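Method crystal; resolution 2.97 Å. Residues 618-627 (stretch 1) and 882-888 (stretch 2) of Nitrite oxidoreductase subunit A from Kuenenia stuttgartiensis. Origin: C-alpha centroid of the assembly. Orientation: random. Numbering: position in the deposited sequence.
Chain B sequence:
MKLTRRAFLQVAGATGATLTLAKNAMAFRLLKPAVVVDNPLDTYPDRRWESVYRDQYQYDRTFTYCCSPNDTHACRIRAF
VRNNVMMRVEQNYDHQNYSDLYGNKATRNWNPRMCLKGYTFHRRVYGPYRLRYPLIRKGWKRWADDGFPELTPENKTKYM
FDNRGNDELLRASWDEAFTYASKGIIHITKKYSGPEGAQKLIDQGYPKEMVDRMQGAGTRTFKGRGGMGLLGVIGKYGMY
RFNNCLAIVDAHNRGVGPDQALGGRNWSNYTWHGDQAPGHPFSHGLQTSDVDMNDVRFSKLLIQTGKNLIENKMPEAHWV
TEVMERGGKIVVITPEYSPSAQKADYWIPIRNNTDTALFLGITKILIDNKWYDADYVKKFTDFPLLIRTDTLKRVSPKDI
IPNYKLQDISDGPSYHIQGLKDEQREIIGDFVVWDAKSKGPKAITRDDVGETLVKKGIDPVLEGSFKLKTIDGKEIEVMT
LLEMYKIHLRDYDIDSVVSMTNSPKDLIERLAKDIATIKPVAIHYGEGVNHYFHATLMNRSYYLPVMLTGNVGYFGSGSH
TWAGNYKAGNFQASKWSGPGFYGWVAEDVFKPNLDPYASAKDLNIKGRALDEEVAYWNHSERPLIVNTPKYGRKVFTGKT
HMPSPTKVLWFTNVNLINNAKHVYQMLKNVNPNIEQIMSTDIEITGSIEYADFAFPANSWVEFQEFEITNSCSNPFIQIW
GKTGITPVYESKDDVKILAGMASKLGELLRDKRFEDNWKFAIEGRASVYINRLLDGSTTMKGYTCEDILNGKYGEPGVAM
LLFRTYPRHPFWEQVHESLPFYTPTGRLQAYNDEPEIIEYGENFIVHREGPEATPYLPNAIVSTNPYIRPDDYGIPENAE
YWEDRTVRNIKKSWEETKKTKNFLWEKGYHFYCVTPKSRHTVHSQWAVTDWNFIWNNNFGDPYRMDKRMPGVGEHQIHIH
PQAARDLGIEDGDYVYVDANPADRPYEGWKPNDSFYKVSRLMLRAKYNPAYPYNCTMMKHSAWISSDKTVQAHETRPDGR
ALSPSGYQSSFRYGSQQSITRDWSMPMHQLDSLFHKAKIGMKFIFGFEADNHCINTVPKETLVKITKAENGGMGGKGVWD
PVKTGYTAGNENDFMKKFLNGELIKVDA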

ATOM      1  N   ASN B 618      18.580  20.965  -4.824  1.00 32.82           N
ATOM      2  CA  ASN B 618      18.252  20.085  -5.941  1.00 35.13           C
ATOM      3  C   ASN B 618      18.527  20.733  -7.291  1.00 37.20           C
ATOM      4  O   ASN B 618      18.667  20.020  -8.292  1.00 48.00           O
ATOM      5  CB  ASN B 618      16.782  19.672  -5.867  1.00 37.46           C
ATOM      6  CG  ASN B 618      16.484  18.412  -6.659  1.00 38.08           C
ATOM      7  OD1 ASN B 618      15.370  17.892  -6.619  1.00 41.74           O
ATOM      8  ND2 ASN B 618      17.481  17.910  -7.378  1.00 44.52           N
ATOM      9  N   HIS B 619      18.609  22.061  -7.344  1.00 33.59           N
ATOM     10  CA  HIS B 619      18.890  22.792  -8.573  1.00 37.17           C
ATOM     11  C   HIS B 619      20.380  22.913  -8.845  1.00 41.55           C
ATOM     12  O   HIS B 619      20.810  23.861  -9.518  1.00 45.39           O
ATOM     13  CB  HIS B 619      18.245  24.177  -8.518  1.00 41.88           C
ATOM     14  CG  HIS B 619      17.971  24.766  -9.865  1.00 41.15           C
ATOM     15  ND1 HIS B 619      16.934  24.338 -10.664  1.00 43.12           N
ATOM     16  CD2 HIS B 619      18.602  25.744 -10.558  1.00 45.79           C
ATOM     17  CE1 HIS B 619      16.935  25.029 -11.789  1.00 50.56           C
ATOM     18  NE2 HIS B 619      17.937  25.888 -11.750  1.00 50.73           N
ATOM     19  N   SER B 620      21.178  21.986  -8.314  1.00 38.41           N
ATOM     20  CA  SER B 620      22.638  22.061  -8.356  1.00 36.24           C
ATOM     21  C   SER B 620      23.127  23.277  -7.575  1.00 42.82           C
ATOM     22  O   SER B 620      24.092  23.942  -7.958  1.00 46.06           O
ATOM     23  CB  SER B 620      23.170  22.068  -9.794  1.00 40.21           C
ATOM     24  OG  SER B 620      22.956  20.813 -10.416  1.00 37.14           O
ATOM     25  N   GLU B 621      22.440  23.558  -6.466  1.00 44.86           N
ATOM     26  CA  GLU B 621      22.830  24.597  -5.511  1.00 38.23           C
ATOM     27  C   GLU B 621      22.927  25.977  -6.162  1.00 38.18           C
ATOM     28  O   GLU B 621      23.830  26.762  -5.867  1.00 37.71           O
ATOM     29  CB  GLU B 621      24.143  24.220  -4.826  1.00 29.22           C
ATOM     30  CG  GLU B 621      24.364  24.925  -3.517  1.00 44.97           C
ATOM     31  CD  GLU B 621      24.832  23.984  -2.446  1.00 41.55           C
ATOM     32  OE1 GLU B 621      24.064  23.790  -1.492  1.00 37.72           O
ATOM     33  OE2 GLU B 621      25.947  23.436  -2.561  1.00 50.77           O
ATOM     34  N   ARG B 622      21.995  26.279  -7.064  1.00 37.60           N
ATOM     35  CA  ARG B 622      21.953  27.575  -7.733  1.00 35.12           C
ATOM     36  C   ARG B 622      20.525  28.104  -7.769  1.00 39.33           C
ATOM     37  O   ARG B 622      19.577  27.316  -7.909  1.00 38.22           O
ATOM     38  CB  ARG B 622      22.514  27.495  -9.160  1.00 36.94           C
ATOM     39  CG  ARG B 622      23.932  26.934  -9.240  1.00 45.26           C
ATOM     40  CD  ARG B 622      24.947  27.880  -8.613  1.00 41.25           C
ATOM     41  NE  ARG B 622      26.322  27.427  -8.812  1.00 39.53           N
ATOM     42  CZ  ARG B 622      26.988  26.650  -7.963  1.00 49.44           C
ATOM     43  NH1 ARG B 622      26.409  26.236  -6.842  1.00 43.85           N
ATOM     44  NH2 ARG B 622      28.235  26.289  -8.231  1.00 50.75           N
ATOM     45  N   PRO B 623      20.332  29.412  -7.635  1.00 40.35           N
ATOM     46  CA  PRO B 623      19.013  30.005  -7.878  1.00 33.17           C
ATOM     47  C   PRO B 623      18.735  30.072  -9.376  1.00 33.82           C
ATOM     48  O   PRO B 623      19.573  29.716 -10.204  1.00 40.12           O
ATOM     49  CB  PRO B 623      19.134  31.409  -7.271  1.00 34.05           C
ATOM     50  CG  PRO B 623      20.357  31.361  -6.398  1.00 37.11           C
ATOM     51  CD  PRO B 623      21.273  30.396  -7.080  1.00 35.95           C
ATOM     52  N   LEU B 624      17.538  30.545  -9.720  1.00 39.24           N
ATOM     53  CA  LEU B 624      17.170  30.705 -11.125  1.00 41.89           C
ATOM     54  C   LEU B 624      17.840  31.966 -11.644  1.00 47.61           C
ATOM     55  O   LEU B 624      17.334  33.079 -11.499  1.00 48.94           O
ATOM     56  CB  LEU B 624      15.658  30.764 -11.301  1.00 43.51           C
ATOM     57  CG  LEU B 624      15.128  31.144 -12.692  1.00 41.14           C
ATOM     58  CD1 LEU B 624      15.689  30.245 -13.780  1.00 37.43           C
ATOM     59  CD2 LEU B 624      13.611  31.105 -12.709  1.00 40.44           C
ATOM     60  N   ILE B 625      19.006  31.783 -12.250  1.00 45.68           N
ATOM     61  CA  ILE B 625      19.736  32.856 -12.905  1.00 43.97           C
ATOM     62  C   ILE B 625      19.942  32.433 -14.347  1.00 50.61           C
ATOM     63  O   ILE B 625      20.539  31.378 -14.609  1.00 58.33           O
ATOM     64  CB  ILE B 625      21.088  33.134 -12.231  1.00 35.67           C
ATOM     65  CG1 ILE B 625      20.928  33.306 -10.719  1.00 39.13           C
ATOM     66  CG2 ILE B 625      21.741  34.366 -12.851  1.00 41.93           C
ATOM     67  CD1 ILE B 625      22.223  33.139  -9.964  1.00 42.22           C
ATOM     68  N   VAL B 626      19.462  33.246 -15.280  1.00 40.49           N
ATOM     69  CA  VAL B 626      19.586  32.947 -16.697  1.00 46.17           C
ATOM     70  C   VAL B 626      20.272  34.148 -17.329  1.00 46.88           C
ATOM     71  O   VAL B 626      19.991  35.304 -16.979  1.00 44.65           O
ATOM     72  CB  VAL B 626      18.239  32.625 -17.382  1.00 50.16           C
ATOM     73  CG1 VAL B 626      17.333  33.837 -17.420  1.00 50.44           C
ATOM     74  CG2 VAL B 626      18.483  32.107 -18.786  1.00 47.48           C
ATOM     75  N   ASN B 627      21.185  33.873 -18.257  1.00 51.46           N
ATOM     76  CA  ASN B 627      21.941  34.928 -18.928  1.00 48.21           C
ATOM     77  C   ASN B 627      21.146  35.339 -20.168  1.00 45.96           C
ATOM     78  O   ASN B 627      21.379  34.898 -21.301  1.00 50.98           O
ATOM     79  CB  ASN B 627      23.353  34.458 -19.230  1.00 45.19           C
ATOM     80  CG  ASN B 627      24.223  34.367 -17.976  1.00 55.14           C
ATOM     81  OD1 ASN B 627      24.027  35.107 -17.013  1.00 54.62           O
ATOM     82  ND2 ASN B 627      25.180  33.443 -17.984  1.00 55.75           N
ATOM     83  N   TRP B 882      17.457  24.282 -20.240  1.00 42.43           N
ATOM     84  CA  TRP B 882      16.275  24.233 -19.385  1.00 45.68           C
ATOM     85  C   TRP B 882      15.995  25.584 -18.737  1.00 49.39           C
ATOM     86  O   TRP B 882      14.834  25.983 -18.598  1.00 48.10           O
ATOM     87  CB  TRP B 882      16.450  23.148 -18.326  1.00 38.90           C
ATOM     88  CG  TRP B 882      17.821  23.135 -17.744  1.00 38.43           C
ATOM     89  CD1 TRP B 882      18.293  23.943 -16.757  1.00 36.16           C
ATOM     90  CD2 TRP B 882      18.911  22.286 -18.124  1.00 33.93           C
ATOM     91  NE1 TRP B 882      19.608  23.648 -16.489  1.00 36.55           N
ATOM     92  CE2 TRP B 882      20.010  22.631 -17.314  1.00 36.21           C
ATOM     93  CE3 TRP B 882      19.062  21.265 -19.068  1.00 34.76           C
ATOM     94  CZ2 TRP B 882      21.244  21.992 -17.417  1.00 35.86           C
ATOM     95  CZ3 TRP B 882      20.289  20.633 -19.169  1.00 40.67           C
ATOM     96  CH2 TRP B 882      21.363  20.998 -18.348  1.00 37.50           C
ATOM     97  N   GLU B 883      17.046  26.304 -18.328  1.00 43.42           N
ATOM     98  CA  GLU B 883      16.838  27.609 -17.706  1.00 40.65           C
ATOM     99  C   GLU B 883      16.304  28.624 -18.707  1.00 45.99           C
ATOM    100  O   GLU B 883      15.576  29.546 -18.323  1.00 42.10           O
ATOM    101  CB  GLU B 883      18.139  28.116 -17.084  1.00 46.07           C
ATOM    102  CG  GLU B 883      18.758  27.155 -16.091  1.00 45.73           C
ATOM    103  CD  GLU B 883      18.048  27.158 -14.760  1.00 53.33           C
ATOM    104  OE1 GLU B 883      18.022  28.214 -14.097  1.00 53.08           O
ATOM    105  OE2 GLU B 883      17.500  26.103 -14.388  1.00 51.65           O
ATOM    106  N   ASP B 884      16.650  28.471 -19.988  1.00 49.66           N
ATOM    107  CA  ASP B 884      16.075  29.337 -21.013  1.00 40.76           C
ATOM    108  C   ASP B 884      14.596  29.033 -21.197  1.00 40.48           C
ATOM    109  O   ASP B 884      13.770  29.950 -21.276  1.00 43.59           O
ATOM    110  CB  ASP B 884      16.825  29.170 -22.335  1.00 42.23           C
ATOM    111  CG  ASP B 884      18.247  29.698 -22.276  1.00 45.35           C
ATOM    112  OD1 ASP B 884      18.503  30.643 -21.504  1.00 46.75           O
ATOM    113  OD2 ASP B 884      19.109  29.169 -23.007  1.00 41.60           O
ATOM    114  N   ARG B 885      14.243  27.746 -21.262  1.00 44.43           N
ATOM    115  CA  ARG B 885      12.849  27.357 -21.435  1.00 43.50           C
ATOM    116  C   ARG B 885      12.012  27.752 -20.229  1.00 46.34           C
ATOM    117  O   ARG B 885      10.797  27.948 -20.352  1.00 42.69           O
ATOM    118  CB  ARG B 885      12.751  25.847 -21.654  1.00 41.23           C
ATOM    119  CG  ARG B 885      13.351  25.343 -22.954  1.00 44.36           C
ATOM    120  CD  ARG B 885      13.298  23.820 -23.018  1.00 43.88           C
ATOM    121  NE  ARG B 885      14.399  23.195 -22.288  1.00 46.05           N
ATOM    122  CZ  ARG B 885      14.348  21.979 -21.752  1.00 44.77           C
ATOM    123  NH1 ARG B 885      13.244  21.252 -21.856  1.00 48.06           N
ATOM    124  NH2 ARG B 885      15.400  21.490 -21.110  1.00 44.88           N
ATOM    125  N   THR B 886      12.645  27.864 -19.059  1.00 44.88           N
ATOM    126  CA  THR B 886      11.920  28.189 -17.838  1.00 41.81           C
ATOM    127  C   THR B 886      11.282  29.572 -17.902  1.00 46.45           C
ATOM    128  O   THR B 886      10.200  29.783 -17.341  1.00 47.70           O
ATOM    129  CB  THR B 886      12.870  28.099 -16.641  1.00 45.37           C
ATOM    130  OG1 THR B 886      13.433  26.783 -16.571  1.00 42.10           O
ATOM    131  CG2 THR B 886      12.136  28.398 -15.353  1.00 46.17           C
ATOM    132  N   VAL B 887      11.919  30.519 -18.591  1.00 53.97           N
ATOM    133  CA  VAL B 887      11.507  31.915 -18.550  1.00 50.91           C
ATOM    134  C   VAL B 887      11.036  32.429 -19.907  1.00 44.41           C
ATOM    135  O   VAL B 887      10.760  33.621 -20.045  1.00 49.65           O
ATOM    136  CB  VAL B 887      12.630  32.809 -17.989  1.00 43.97           C
ATOM    137  CG1 VAL B 887      12.896  32.472 -16.530  1.00 41.22           C
ATOM    138  CG2 VAL B 887      13.896  32.648 -18.809  1.00 48.00           C
ATOM    139  N   ARG B 888      10.932  31.564 -20.914  1.00 40.72           N
ATOM    140  CA  ARG B 888      10.440  32.004 -22.221  1.00 46.28           C
ATOM    141  C   ARG B 888       8.929  32.188 -22.141  1.00 43.73           C
ATOM    142  O   ARG B 888       8.165  31.225 -22.235  1.00 47.24           O
ATOM    143  CB  ARG B 888      10.812  31.009 -23.316  1.00 49.03           C
ATOM    144  CG  ARG B 888      10.583  31.578 -24.712  1.00 45.00           C
ATOM    145  CD  ARG B 888      10.472  30.515 -25.795  1.00 46.15           C
ATOM    146  NE  ARG B 888      11.671  29.697 -25.934  1.00 50.55           N
ATOM    147  CZ  ARG B 888      11.677  28.369 -25.865  1.00 51.63           C
ATOM    148  NH1 ARG B 888      10.546  27.708 -25.658  1.00 49.66           N
ATOM    149  NH2 ARG B 888      12.812  27.702 -26.009  1.00 47.89           N
TER

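The contact begins at His619, the first residue to leave helical phi/psi after a helix. Its CA-to-CB bond points sideways, but with chi1 at -156° (t) the imidazole swings over to Glu883, and His619 NE2 donates a weak hydrogen bond to Glu883 OE2 at 2.7 Å. The N-H...O angle of 117° is far from linear, and OE2 sits too close to a neighbouring atom in the model, so the short distance should not be read as strength. Histidine suits the position because its ring has two nitrogens: ND1 is hydrogen-bonded elsewhere in the structure, which leaves NE2, at the ring edge, for the carboxylate.

Ser620, Glu621 and Arg622 lie out of reach of the helix. The turn they form carries its own hydrogen bond, from Arg622 NH1 to Glu621 O at 2.8 Å, and the chain returns to the contact at Leu624. This side chain also starts sideways and ends nearer the helix. Leucine suits the place because its hydrocarbon packs on Val887 and the methyl of Thr886, with Leu624 CD2 4.1 Å from both Thr886 CG2 and Val887 CG1. Leu624 CD1 also comes within 3.1 Å of Glu883 OE1, a close approach and no more.

The strand, residues 625-627, crosses the helix that carries Glu883 nearly at right angles (98°), with 8.4 Å between axes at closest approach. Extended backbone alternates its side chains: Ile625 points away, whereas Val626 points toward the helix. Val626 is a compact residue; its CA and Glu883 CA are the nearest CA pair across the two stretches, 6.1 Å apart. Val626 CG1 packs 3.9 Å from Val887 CG2, and Val626 CG2 lies 3.1 Å from Asp884 OD1 and 3.9 Å from Glu883 O. Asn627, pointing sideways and exposed, makes no contact, a place that suits a polar amide.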